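Local coordinates for protein fibrillarin-like rRNA/tRNA 2'-O-methyltransferase (Methanocaldococcus jannaschii, PDB 1FBN) that probably transfers methyl groups from S-adenosyl-L-methionine to ribose 2'-hydroxyls of rRNA and tRNA, at sites chosen by a guide RNA in box C/D particles, at residues E11-V16 with K68-K73; K7-N12 with K23-K28. All blocks are in the same frame, centred on the assembly; numbering follows the deposited sequence.

Contact 1 of 2, residues E11-V16 with K68-K73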
loop_
_atom_site.group_PDB
_atom_site.type_symbol
_atom_site.label_atom_id
_atom_site.label_comp_id
_atom_site.label_asym_id
_atom_site.label_seq_id
_atom_site.Cartn_x
_atom_site.Cartn_y
_atom_site.Cartn_z
ATOM N N GLU A 11 7.459 -9.487 -7.075
ATOM C CA GLU A 11 8.873 -9.129 -7.023
ATOM C C GLU A 11 9.239 -8.727 -5.598
ATOM O O GLU A 11 8.739 -7.732 -5.073
ATOM C CB GLU A 11 9.227 -8.004 -8.003
ATOM C CG GLU A 11 10.730 -7.695 -8.015
ATOM C CD GLU A 11 11.140 -6.664 -9.053
ATOM O OE1 GLU A 11 10.935 -6.913 -10.260
ATOM O OE2 GLU A 11 11.688 -5.611 -8.663
ATOM N N ASN A 12 10.089 -9.533 -4.972
ATOM C CA ASN A 12 10.547 -9.297 -3.606
ATOM C C ASN A 12 9.445 -9.418 -2.542
ATOM O O ASN A 12 9.465 -8.725 -1.525
ATOM C CB ASN A 12 11.285 -7.954 -3.502
ATOM C CG ASN A 12 12.324 -7.933 -2.379
ATOM O OD1 ASN A 12 12.813 -6.865 -1.991
ATOM N ND2 ASN A 12 12.670 -9.109 -1.863
ATOM N N ILE A 13 8.462 -10.273 -2.816
ATOM C CA ILE A 13 7.375 -10.571 -1.883
ATOM C C ILE A 13 7.447 -12.095 -1.764
ATOM O O ILE A 13 7.798 -12.775 -2.730
ATOM C CB ILE A 13 5.985 -10.132 -2.413
ATOM C CG1 ILE A 13 5.948 -8.614 -2.594
ATOM C CG2 ILE A 13 4.892 -10.533 -1.421
ATOM C CD1 ILE A 13 4.627 -8.098 -3.074
ATOM N N TYR A 14 7.130 -12.640 -0.595
ATOM C CA TYR A 14 7.251 -14.082 -0.415
ATOM C C TYR A 14 6.024 -14.809 0.095
ATOM O O TYR A 14 5.346 -14.350 1.015
ATOM C CB TYR A 14 8.467 -14.386 0.482
ATOM C CG TYR A 14 9.731 -13.765 -0.062
ATOM C CD1 TYR A 14 10.066 -12.448 0.246
ATOM C CD2 TYR A 14 10.512 -14.438 -1.001
ATOM C CE1 TYR A 14 11.130 -11.808 -0.377
ATOM C CE2 TYR A 14 11.582 -13.806 -1.630
ATOM C CZ TYR A 14 11.879 -12.488 -1.317
ATOM O OH TYR A 14 12.898 -11.839 -1.969
ATOM N N GLU A 15 5.727 -15.936 -0.545
ATOM C CA GLU A 15 4.609 -16.779 -0.146
ATOM C C GLU A 15 5.151 -17.770 0.870
ATOM O O GLU A 15 6.162 -18.428 0.618
ATOM C CB GLU A 15 4.062 -17.545 -1.340
ATOM C CG GLU A 15 2.902 -18.439 -0.996
ATOM C CD GLU A 15 2.436 -19.230 -2.188
ATOM O OE1 GLU A 15 3.048 -20.280 -2.468
ATOM O OE2 GLU A 15 1.473 -18.795 -2.854
ATOM N N VAL A 16 4.495 -17.857 2.024
ATOM C CA VAL A 16 4.918 -18.768 3.077
ATOM C C VAL A 16 3.906 -19.896 3.272
ATOM O O VAL A 16 2.767 -19.658 3.684
ATOM C CB VAL A 16 5.115 -18.027 4.416
ATOM C CG1 VAL A 16 5.566 -19.003 5.489
ATOM C CG2 VAL A 16 6.129 -16.900 4.258
ATOM N N LYS A 68 -3.693 -9.650 -8.413
ATOM C CA LYS A 68 -2.853 -10.184 -9.494
ATOM C C LYS A 68 -1.865 -9.156 -10.047
ATOM O O LYS A 68 -0.819 -9.521 -10.591
ATOM C CB LYS A 68 -3.717 -10.732 -10.638
ATOM C CG LYS A 68 -4.688 -11.828 -10.227
ATOM C CD LYS A 68 -3.971 -13.023 -9.629
ATOM C CE LYS A 68 -4.969 -14.020 -9.084
ATOM N NZ LYS A 68 -4.299 -15.108 -8.335
ATOM N N VAL A 69 -2.208 -7.877 -9.928
ATOM C CA VAL A 69 -1.350 -6.801 -10.411
ATOM C C VAL A 69 -0.704 -6.081 -9.226
ATOM O O VAL A 69 -1.373 -5.349 -8.496
ATOM C CB VAL A 69 -2.149 -5.762 -11.250
ATOM C CG1 VAL A 69 -1.204 -4.734 -11.863
ATOM C CG2 VAL A 69 -2.957 -6.460 -12.332
HETATM N N MSE A 70 0.582 -6.339 -9.007
HETATM C CA MSE A 70 1.330 -5.694 -7.929
HETATM C C MSE A 70 2.492 -4.958 -8.589
HETATM O O MSE A 70 3.531 -5.551 -8.889
HETATM C CB MSE A 70 1.831 -6.727 -6.913
HETATM C CG MSE A 70 2.741 -6.149 -5.831
HETATM SE SE MSE A 70 2.023 -4.750 -4.959
HETATM C CE MSE A 70 2.982 -4.811 -3.458
ATOM N N PRO A 71 2.307 -3.654 -8.859
ATOM C CA PRO A 71 3.291 -2.775 -9.498
ATOM C C PRO A 71 4.508 -2.337 -8.673
ATOM O O PRO A 71 5.494 -1.868 -9.236
ATOM C CB PRO A 71 2.439 -1.587 -9.928
ATOM C CG PRO A 71 1.434 -1.494 -8.830
ATOM C CD PRO A 71 1.041 -2.935 -8.621
ATOM N N ILE A 72 4.443 -2.477 -7.353
ATOM C CA ILE A 72 5.560 -2.084 -6.501
ATOM C C ILE A 72 6.711 -3.072 -6.658
ATOM O O ILE A 72 6.588 -4.241 -6.304
ATOM C CB ILE A 72 5.133 -1.985 -5.015
ATOM C CG1 ILE A 72 4.061 -0.901 -4.858
ATOM C CG2 ILE A 72 6.348 -1.683 -4.127
ATOM C CD1 ILE A 72 3.478 -0.786 -3.464
ATOM N N LYS A 73 7.821 -2.587 -7.208
ATOM C CA LYS A 73 9.014 -3.400 -7.436
ATOM C C LYS A 73 10.155 -2.961 -6.507
ATOM O O LYS A 73 9.993 -2.035 -5.711
ATOM C CB LYS A 73 9.458 -3.264 -8.896
ATOM C CG LYS A 73 8.375 -3.544 -9.929
ATOM C CD LYS A 73 7.984 -5.009 -9.972
ATOM C CE LYS A 73 7.028 -5.291 -11.125
ATOM N NZ LYS A 73 6.770 -6.749 -11.292
HETATM O O HOH W 1 6.334 -6.838 -5.996
#
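With CG trans to the backbone N (chi1 -176°) and the chain extended beyond it, E11 reaches straight out to K73, whose own chain turns at chi2 (-69°) and crosses it at about a right angle. The carboxylate thus lies against the aliphatic part of the lysine: OE2 of E11 sits 3.2 Å from CB of K73, and OE1 of E11 is 3.5 Å from CD of K73. The opposite charges are near but do not pair, E11 OE1 and K73 NZ being 4.3 Å apart. OE2 is instead hydrogen-bonded by the backbone N of R74, just past the segment. One water joins the two backbones, donating to O of E11 (2.7 Å) and to O of I72 (2.6 Å), so that two carbonyls that cannot bond each other share one donor. These contacts fasten the turn leading into strand 13-17 of the N-terminal antiparallel sheet to the loop between helix 58-64 and strand 77-81, the first strand of the Rossmann-like methyltransferase domain. Cutting E11 back to an alanine here would probably leave the backbone N of R74 without its carboxylate acceptor and the methylenes of K73 uncovered. Farther along, CD1 of I13 meets CE of M70, a selenomethionine, at 3.7 Å and CG of M70 at 3.9 Å. I95 of helix 87-95 packs against both side chains, and also against I72, which is about 7 Å, side chain to side chain, from T88, a predicted S-adenosyl-L-methionine-binding residue.

Contact 2 of 2, residues K7-N12 with K23-K28; sequences KEIFEN and KRIATK
I9, in strand 5-9, points its CD1 end at the CG2 branch of I25, in strand 25-28, 4.1 Å away. I9 carries CG1 between its backbone N and carbonyl carbon (chi1 51°), and this leads CD1 across; in I25 the touching CG2 lies anti to the carbonyl carbon, beside the backbone N. The two side chains cross at about a right angle. A60 and I63 of helix 58-64 pack on I25, and I63 also touches F10, the next residue along. At N12 the backbone N donates to OE2 of E8 (2.9 Å, 167°), whose extended side chain reaches forward to it; the bond arrives on the anti side of the oxygen, 22° out of the carboxylate plane, and spans the bend where the chain leaves the strand. The backbone O of N12 takes a hydrogen bond from a water (2.8 Å), which in turn accepts one from N of K28 (2.8 Å). The N12 side chain approaches CB of K28, while NZ of K28 has a weak hydrogen bond to OH of Y14. Strand 13-17 runs between the two segments, bonding to K7 through E15 and to A26 through Y14, a three-stranded antiparallel meander whose outer strands touch across one face of the middle strand.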
loop_
_atom_site.group_PDB
_atom_site.type_symbol
_atom_site.label_atom_id
_atom_site.label_comp_id
_atom_site.label_asym_id
_atom_site.label_seq_id
_atom_site.Cartn_x
_atom_site.Cartn_y
_atom_site.Cartn_z
ATOM N N LYS A 7 8.468 -19.227 -1.174
ATOM C CA LYS A 7 8.820 -18.877 -2.543
ATOM C C LYS A 7 8.459 -17.445 -2.887
ATOM O O LYS A 7 7.471 -16.895 -2.394
ATOM C CB LYS A 7 8.193 -19.842 -3.558
ATOM C CG LYS A 7 6.708 -19.656 -3.846
ATOM C CD LYS A 7 6.390 -20.193 -5.244
ATOM C CE LYS A 7 4.926 -20.031 -5.636
ATOM N NZ LYS A 7 4.071 -21.110 -5.073
ATOM N N GLU A 8 9.276 -16.848 -3.743
ATOM C CA GLU A 8 9.053 -15.481 -4.168
ATOM C C GLU A 8 7.877 -15.370 -5.124
ATOM O O GLU A 8 7.735 -16.181 -6.046
ATOM C CB GLU A 8 10.307 -14.929 -4.843
ATOM C CG GLU A 8 10.145 -13.516 -5.381
ATOM C CD GLU A 8 11.425 -12.950 -5.964
ATOM O OE1 GLU A 8 12.394 -13.716 -6.167
ATOM O OE2 GLU A 8 11.463 -11.729 -6.220
ATOM N N ILE A 9 7.007 -14.402 -4.850
ATOM C CA ILE A 9 5.855 -14.111 -5.697
ATOM C C ILE A 9 6.024 -12.652 -6.097
ATOM O O ILE A 9 6.721 -11.906 -5.410
ATOM C CB ILE A 9 4.503 -14.332 -4.973
ATOM C CG1 ILE A 9 4.477 -13.605 -3.629
ATOM C CG2 ILE A 9 4.235 -15.826 -4.810
ATOM C CD1 ILE A 9 3.146 -13.712 -2.910
ATOM N N PHE A 10 5.428 -12.253 -7.219
ATOM C CA PHE A 10 5.553 -10.878 -7.718
ATOM C C PHE A 10 7.043 -10.539 -7.771
ATOM O O PHE A 10 7.805 -11.231 -8.439
ATOM C CB PHE A 10 4.788 -9.904 -6.809
ATOM C CG PHE A 10 3.307 -10.182 -6.732
ATOM C CD1 PHE A 10 2.514 -10.127 -7.877
ATOM C CD2 PHE A 10 2.702 -10.493 -5.516
ATOM C CE1 PHE A 10 1.138 -10.374 -7.810
ATOM C CE2 PHE A 10 1.327 -10.742 -5.440
ATOM C CZ PHE A 10 0.546 -10.681 -6.591
ATOM N N GLU A 11 7.459 -9.487 -7.075
ATOM C CA GLU A 11 8.873 -9.129 -7.023
ATOM C C GLU A 11 9.239 -8.727 -5.598
ATOM O O GLU A 11 8.739 -7.732 -5.073
ATOM C CB GLU A 11 9.227 -8.004 -8.003
ATOM C CG GLU A 11 10.730 -7.695 -8.015
ATOM C CD GLU A 11 11.140 -6.664 -9.053
ATOM O OE1 GLU A 11 10.935 -6.913 -10.260
ATOM O OE2 GLU A 11 11.688 -5.611 -8.663
ATOM N N ASN A 12 10.089 -9.533 -4.972
ATOM C CA ASN A 12 10.547 -9.297 -3.606
ATOM C C ASN A 12 9.445 -9.418 -2.542
ATOM O O ASN A 12 9.465 -8.725 -1.525
ATOM C CB ASN A 12 11.285 -7.954 -3.502
ATOM C CG ASN A 12 12.324 -7.933 -2.379
ATOM O OD1 ASN A 12 12.813 -6.865 -1.991
ATOM N ND2 ASN A 12 12.670 -9.109 -1.863
ATOM N N LYS A 23 -3.005 -19.640 3.853
ATOM C CA LYS A 23 -2.226 -18.771 2.987
ATOM C C LYS A 23 -1.504 -17.741 3.846
ATOM O O LYS A 23 -2.101 -17.133 4.738
ATOM C CB LYS A 23 -3.131 -18.081 1.963
ATOM C CG LYS A 23 -3.832 -19.051 1.020
ATOM C CD LYS A 23 -4.679 -18.331 -0.023
ATOM C CE LYS A 23 -5.329 -19.329 -0.988
ATOM N NZ LYS A 23 -6.178 -18.679 -2.037
ATOM N N ARG A 24 -0.213 -17.573 3.591
ATOM C CA ARG A 24 0.607 -16.621 4.332
ATOM C C ARG A 24 1.632 -15.953 3.426
ATOM O O ARG A 24 2.125 -16.569 2.484
ATOM C CB ARG A 24 1.323 -17.337 5.474
ATOM C CG ARG A 24 0.704 -17.104 6.829
ATOM C CD ARG A 24 1.405 -17.918 7.885
ATOM N NE ARG A 24 0.857 -19.263 7.942
ATOM C CZ ARG A 24 0.246 -19.767 9.006
ATOM N NH1 ARG A 24 0.113 -19.041 10.107
ATOM N NH2 ARG A 24 -0.257 -20.987 8.956
ATOM N N ILE A 25 1.924 -14.681 3.691
ATOM C CA ILE A 25 2.910 -13.943 2.901
ATOM C C ILE A 25 3.854 -13.168 3.802
ATOM O O ILE A 25 3.541 -12.893 4.959
ATOM C CB ILE A 25 2.268 -12.952 1.896
ATOM C CG1 ILE A 25 1.426 -11.911 2.637
ATOM C CG2 ILE A 25 1.475 -13.710 0.821
ATOM C CD1 ILE A 25 0.893 -10.816 1.729
ATOM N N ALA A 26 5.001 -12.786 3.253
ATOM C CA ALA A 26 5.994 -12.054 4.021
ATOM C C ALA A 26 6.905 -11.227 3.126
ATOM O O ALA A 26 6.864 -11.336 1.898
ATOM C CB ALA A 26 6.830 -13.036 4.847
ATOM N N THR A 27 7.680 -10.350 3.755
ATOM C CA THR A 27 8.649 -9.533 3.040
ATOM C C THR A 27 10.009 -9.767 3.706
ATOM O O THR A 27 10.085 -10.204 4.862
ATOM C CB THR A 27 8.293 -8.020 3.055
ATOM O OG1 THR A 27 8.091 -7.579 4.399
ATOM C CG2 THR A 27 7.040 -7.749 2.236
ATOM N N LYS A 28 11.075 -9.555 2.944
ATOM C CA LYS A 28 12.430 -9.725 3.447
ATOM C C LYS A 28 12.823 -8.412 4.139
ATOM O O LYS A 28 12.990 -7.378 3.489
ATOM C CB LYS A 28 13.362 -10.039 2.279
ATOM C CG LYS A 28 14.747 -10.480 2.675
ATOM C CD LYS A 28 15.549 -10.856 1.444
ATOM C CE LYS A 28 14.973 -12.079 0.761
ATOM N NZ LYS A 28 15.772 -12.457 -0.438
HETATM O O HOH W 2 10.791 -7.849 0.733
#

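In the fold
From the N terminus, strand 5-9 turns through residues 10-12 into strand 13-17, and the chain then comes back as strand 25-28. Contact 2 closes this short excursion, with 10 residues between its segments, and joins next-but-one neighbours of the antiparallel sheet. Contact 1 starts from the same turn, sharing E11 and N12, but closes a far longer loop of 51 residues that includes strands 25-28, 41-44 and 47-51 and helix 58-64. The two loops overlap: residues 23-28 lie inside the span of contact 1, whereas 7-12 begins before it. Contact 2 thus stays within the N-terminal sheet, whereas contact 1 ties that sheet to the approach to strand 77-81 of the seven-stranded sheet.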